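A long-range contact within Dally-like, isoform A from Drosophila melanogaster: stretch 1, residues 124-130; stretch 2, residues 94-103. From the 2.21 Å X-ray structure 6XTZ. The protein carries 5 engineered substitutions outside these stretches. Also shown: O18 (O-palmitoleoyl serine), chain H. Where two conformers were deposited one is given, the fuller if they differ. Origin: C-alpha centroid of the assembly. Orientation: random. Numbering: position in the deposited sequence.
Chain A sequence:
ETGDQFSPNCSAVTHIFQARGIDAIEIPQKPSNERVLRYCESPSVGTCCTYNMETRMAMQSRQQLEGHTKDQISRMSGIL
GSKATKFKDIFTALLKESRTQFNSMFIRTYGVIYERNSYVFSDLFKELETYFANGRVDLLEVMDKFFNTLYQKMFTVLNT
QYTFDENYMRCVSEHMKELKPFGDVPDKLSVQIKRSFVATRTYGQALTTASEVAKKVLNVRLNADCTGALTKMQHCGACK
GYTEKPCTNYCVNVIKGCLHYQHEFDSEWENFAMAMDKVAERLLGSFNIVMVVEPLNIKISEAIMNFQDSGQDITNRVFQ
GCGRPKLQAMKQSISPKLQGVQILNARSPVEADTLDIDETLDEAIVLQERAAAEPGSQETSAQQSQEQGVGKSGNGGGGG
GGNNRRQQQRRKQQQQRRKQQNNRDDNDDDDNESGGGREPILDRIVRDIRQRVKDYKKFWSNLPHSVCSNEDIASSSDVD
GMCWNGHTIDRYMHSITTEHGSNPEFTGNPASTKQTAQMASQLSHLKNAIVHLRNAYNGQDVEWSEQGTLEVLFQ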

# COMPACT_ATOMS: atom_id res chain seq x y z
N LEU A 124 2.52 -30.09 -8.65
CA LEU A 124 1.58 -28.98 -8.66
C LEU A 124 1.81 -28.06 -7.47
O LEU A 124 1.79 -26.83 -7.61
CB LEU A 124 0.14 -29.50 -8.67
CG LEU A 124 -0.96 -28.44 -8.56
CD1 LEU A 124 -0.85 -27.43 -9.70
CD2 LEU A 124 -2.33 -29.10 -8.56
N PHE A 125 2.02 -28.64 -6.28
CA PHE A 125 2.31 -27.82 -5.11
C PHE A 125 3.60 -27.03 -5.29
O PHE A 125 3.67 -25.86 -4.90
CB PHE A 125 2.41 -28.70 -3.86
CG PHE A 125 1.14 -28.78 -3.07
CD1 PHE A 125 0.85 -27.82 -2.12
CD2 PHE A 125 0.23 -29.80 -3.28
CE1 PHE A 125 -0.32 -27.87 -1.39
CE2 PHE A 125 -0.94 -29.87 -2.55
CZ PHE A 125 -1.22 -28.90 -1.60
N LYS A 126 4.61 -27.64 -5.90
CA LYS A 126 5.87 -26.94 -6.14
C LYS A 126 5.65 -25.73 -7.03
O LYS A 126 6.24 -24.66 -6.79
CB LYS A 126 6.89 -27.90 -6.76
CG LYS A 126 8.29 -27.32 -6.90
CD LYS A 126 9.27 -28.36 -7.40
CE LYS A 126 8.88 -28.88 -8.78
NZ LYS A 126 9.85 -29.89 -9.29
N GLU A 127 4.81 -25.86 -8.06
CA GLU A 127 4.49 -24.71 -8.90
C GLU A 127 3.71 -23.66 -8.13
O GLU A 127 3.93 -22.46 -8.31
CB GLU A 127 3.70 -25.16 -10.13
CG GLU A 127 4.43 -26.14 -11.04
CD GLU A 127 5.39 -25.46 -12.00
OE1 GLU A 127 5.64 -24.24 -11.85
OE2 GLU A 127 5.89 -26.14 -12.92
N LEU A 128 2.80 -24.09 -7.26
CA LEU A 128 2.02 -23.14 -6.47
C LEU A 128 2.90 -22.39 -5.48
O LEU A 128 2.74 -21.17 -5.31
CB LEU A 128 0.89 -23.86 -5.74
CG LEU A 128 -0.22 -24.44 -6.62
CD1 LEU A 128 -1.25 -25.15 -5.76
CD2 LEU A 128 -0.87 -23.34 -7.44
N GLU A 129 3.83 -23.09 -4.83
CA GLU A 129 4.76 -22.42 -3.93
C GLU A 129 5.66 -21.45 -4.68
O GLU A 129 5.97 -20.37 -4.18
CB GLU A 129 5.60 -23.45 -3.17
CG GLU A 129 4.80 -24.40 -2.30
CD GLU A 129 5.68 -25.39 -1.57
OE1 GLU A 129 6.89 -25.10 -1.41
OE2 GLU A 129 5.17 -26.45 -1.15
N THR A 130 6.09 -21.83 -5.88
CA THR A 130 6.96 -20.96 -6.67
C THR A 130 6.22 -19.70 -7.11
O THR A 130 6.80 -18.61 -7.12
CB THR A 130 7.50 -21.71 -7.88
OG1 THR A 130 8.24 -22.86 -7.44
CG2 THR A 130 8.43 -20.82 -8.70
CA O18 H . -7.02 -24.55 8.26
CB O18 H . -6.17 -25.65 7.64
C1 O18 H . -6.14 -26.63 5.49
C2 O18 H . -6.15 -26.35 4.02
C3 O18 H . -5.18 -25.25 3.60
C4 O18 H . -5.03 -25.16 2.08
C5 O18 H . -3.96 -24.18 1.62
C6 O18 H . -3.71 -24.22 0.12
C7 O18 H . -3.23 -25.57 -0.39
C8 O18 H . -3.01 -25.61 -1.90
C9 O18 H . -4.26 -25.43 -2.69
C10 O18 H . -4.87 -26.35 -3.42
C11 O18 H . -4.42 -27.77 -3.60
C12 O18 H . -5.09 -28.46 -4.79
C13 O18 H . -4.73 -29.93 -4.93
C14 O18 H . -5.34 -30.61 -6.14
C15 O18 H . -6.86 -30.62 -6.15
C16 O18 H . -7.44 -31.39 -7.32
C O18 H . -6.19 -23.29 8.00
N O18 H . -8.33 -24.46 7.64
OG O18 H . -6.20 -25.50 6.21
O11 O18 H . -6.09 -27.72 5.98
O O18 H . -5.94 -22.50 8.90
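Stretch 2 94-103: LLKESRTQFN

A lipid crosses one flank of this helix pair: the acyl chain of the O-palmitoleoyl serine touches the aromatic ring packed between the two helices. O18 C8 lies 3.6 Å from Phe125 CE1, while from stretch 2 Leu95 CD1 comes within 4.0 Å of O18 C6 and Ser98 OG within 3.1 Å of O18 C3. The contact therefore has a greasy flank shared with the ligand and a charged flank built on Glu129.

Stretch 2 is helical throughout, as is stretch 1, and both helices extend beyond the residues given here. They run antiparallel, their N-to-C directions 175° apart, with axes 10.8 Å apart at closest approach. With so little tilt, the register repeats after one helical turn: Phe125 CA faces Arg99 CA at 6.8 Å, and four residues on in stretch 1, four back in stretch 2, Glu129 CA faces Leu95 CA at 7.1 Å.

Phe125 is the knob. Its CA-to-CB bond points toward stretch 2, and its side chain sits in a hole formed by Leu95, Ser98, Arg99 and Phe102, the classic i, i+3, i+4, i+7 set. Arg99 covers one ring face with its CA and CB, CA lying 4.0 Å from the centroid of the Phe125 ring in a CH-pi contact. Ser98 forms another wall of the hole, Phe125 CE1 standing 4.3 Å from Ser98 CB, and its hydroxyl is tied back to its own helix, Ser98 OG donating to Leu94 O at 2.7 Å. At the ring edge Phe102 CD2 lies 3.8 Å from Phe125 CZ; the two ring planes meet obliquely, at 51°.

One turn along, the CA-to-CB bond of Glu129 also points toward stretch 2, but this residue answers with charge. Arg99 reaches across the outer side of the interface so that NE and NH2 both donate to Glu129 OE2, each at 3.1 Å, forming a salt bridge in which the carboxylate oxygen meets the guanidinium edge. The guanidinium also lays one face over Phe125 CB, so a single arginine serves both knob and acid. Its NH2 passes 3.2 Å from Lys126 N, yet both are donors and no hydrogen bond results. Lys96 starts away from stretch 1 and brings its end back, giving a long salt bridge of 3.8 Å between its NZ and Glu129 OE1. Beneath the charges, Leu95 CD2 packs 3.7 Å from Glu129 CG, using the acid's methylene as apolar surface.

The rule is compact: one aromatic knob, one bridging acid, four residues apart.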

# COMPACT_ATOMS: atom_id res chain seq x y z
N LEU A 94 1.64 -21.92 5.82
CA LEU A 94 0.36 -22.58 5.58
C LEU A 94 0.41 -23.44 4.32
O LEU A 94 -0.22 -24.50 4.27
CB LEU A 94 -0.75 -21.54 5.48
CG LEU A 94 -2.19 -22.05 5.48
CD1 LEU A 94 -2.57 -22.58 6.85
CD2 LEU A 94 -3.15 -20.96 5.03
N LEU A 95 1.16 -23.00 3.32
CA LEU A 95 1.28 -23.76 2.07
C LEU A 95 2.06 -25.05 2.28
O LEU A 95 1.64 -26.12 1.85
CB LEU A 95 1.93 -22.89 1.00
CG LEU A 95 1.43 -23.00 -0.43
CD1 LEU A 95 -0.07 -22.80 -0.49
CD2 LEU A 95 2.14 -21.98 -1.31
N LYS A 96 3.21 -24.95 2.95
CA LYS A 96 4.03 -26.14 3.19
C LYS A 96 3.33 -27.13 4.11
O LYS A 96 3.42 -28.34 3.91
CB LYS A 96 5.39 -25.73 3.78
CG LYS A 96 6.30 -25.00 2.80
CD LYS A 96 7.54 -24.46 3.50
CE LYS A 96 8.61 -24.07 2.50
NZ LYS A 96 8.13 -23.05 1.52
N GLU A 97 2.62 -26.63 5.12
CA GLU A 97 1.88 -27.51 6.01
C GLU A 97 0.73 -28.21 5.29
O GLU A 97 0.34 -29.31 5.67
CB GLU A 97 1.34 -26.72 7.21
CG GLU A 97 2.41 -26.29 8.20
CD GLU A 97 1.90 -25.29 9.22
OE1 GLU A 97 2.63 -24.32 9.52
OE2 GLU A 97 0.77 -25.47 9.72
N SER A 98 0.20 -27.59 4.23
CA SER A 98 -0.88 -28.21 3.48
C SER A 98 -0.37 -29.36 2.63
O SER A 98 -1.01 -30.42 2.57
CB SER A 98 -1.59 -27.17 2.62
OG SER A 98 -2.18 -26.17 3.42
N ARG A 99 0.78 -29.18 1.98
CA ARG A 99 1.36 -30.25 1.17
C ARG A 99 1.53 -31.53 1.97
O ARG A 99 1.29 -32.63 1.46
CB ARG A 99 2.70 -29.79 0.59
CG ARG A 99 3.49 -30.90 -0.09
CD ARG A 99 4.97 -30.57 -0.15
NE ARG A 99 5.28 -29.52 -1.12
CZ ARG A 99 5.72 -29.74 -2.35
NH1 ARG A 99 5.91 -30.98 -2.77
NH2 ARG A 99 5.97 -28.72 -3.16
N THR A 100 1.95 -31.41 3.24
CA THR A 100 2.13 -32.59 4.08
C THR A 100 0.79 -33.17 4.51
O THR A 100 0.58 -34.39 4.43
CB THR A 100 2.98 -32.24 5.30
OG1 THR A 100 4.26 -31.77 4.86
CG2 THR A 100 3.16 -33.46 6.18
N GLN A 101 -0.13 -32.32 4.98
CA GLN A 101 -1.45 -32.80 5.37
C GLN A 101 -2.19 -33.40 4.19
O GLN A 101 -2.86 -34.43 4.32
CB GLN A 101 -2.26 -31.66 6.00
CG GLN A 101 -1.74 -31.19 7.34
CD GLN A 101 -2.44 -29.95 7.85
OE1 GLN A 101 -3.17 -29.29 7.11
NE2 GLN A 101 -2.22 -29.61 9.12
N PHE A 102 -2.08 -32.77 3.02
CA PHE A 102 -2.72 -33.32 1.83
C PHE A 102 -2.14 -34.68 1.46
O PHE A 102 -2.88 -35.61 1.14
CB PHE A 102 -2.61 -32.35 0.66
CG PHE A 102 -3.77 -31.40 0.55
CD1 PHE A 102 -4.96 -31.82 -0.02
CD2 PHE A 102 -3.68 -30.10 1.02
CE1 PHE A 102 -6.04 -30.96 -0.13
CE2 PHE A 102 -4.76 -29.23 0.92
CZ PHE A 102 -5.94 -29.66 0.35
N ASN A 103 -0.81 -34.82 1.52
CA ASN A 103 -0.18 -36.09 1.20
C ASN A 103 -0.55 -37.16 2.23
O ASN A 103 -0.87 -38.30 1.86
CB ASN A 103 1.34 -35.92 1.12
CG ASN A 103 2.05 -37.20 0.71
OD1 ASN A 103 2.16 -37.50 -0.47
ND2 ASN A 103 2.54 -37.94 1.69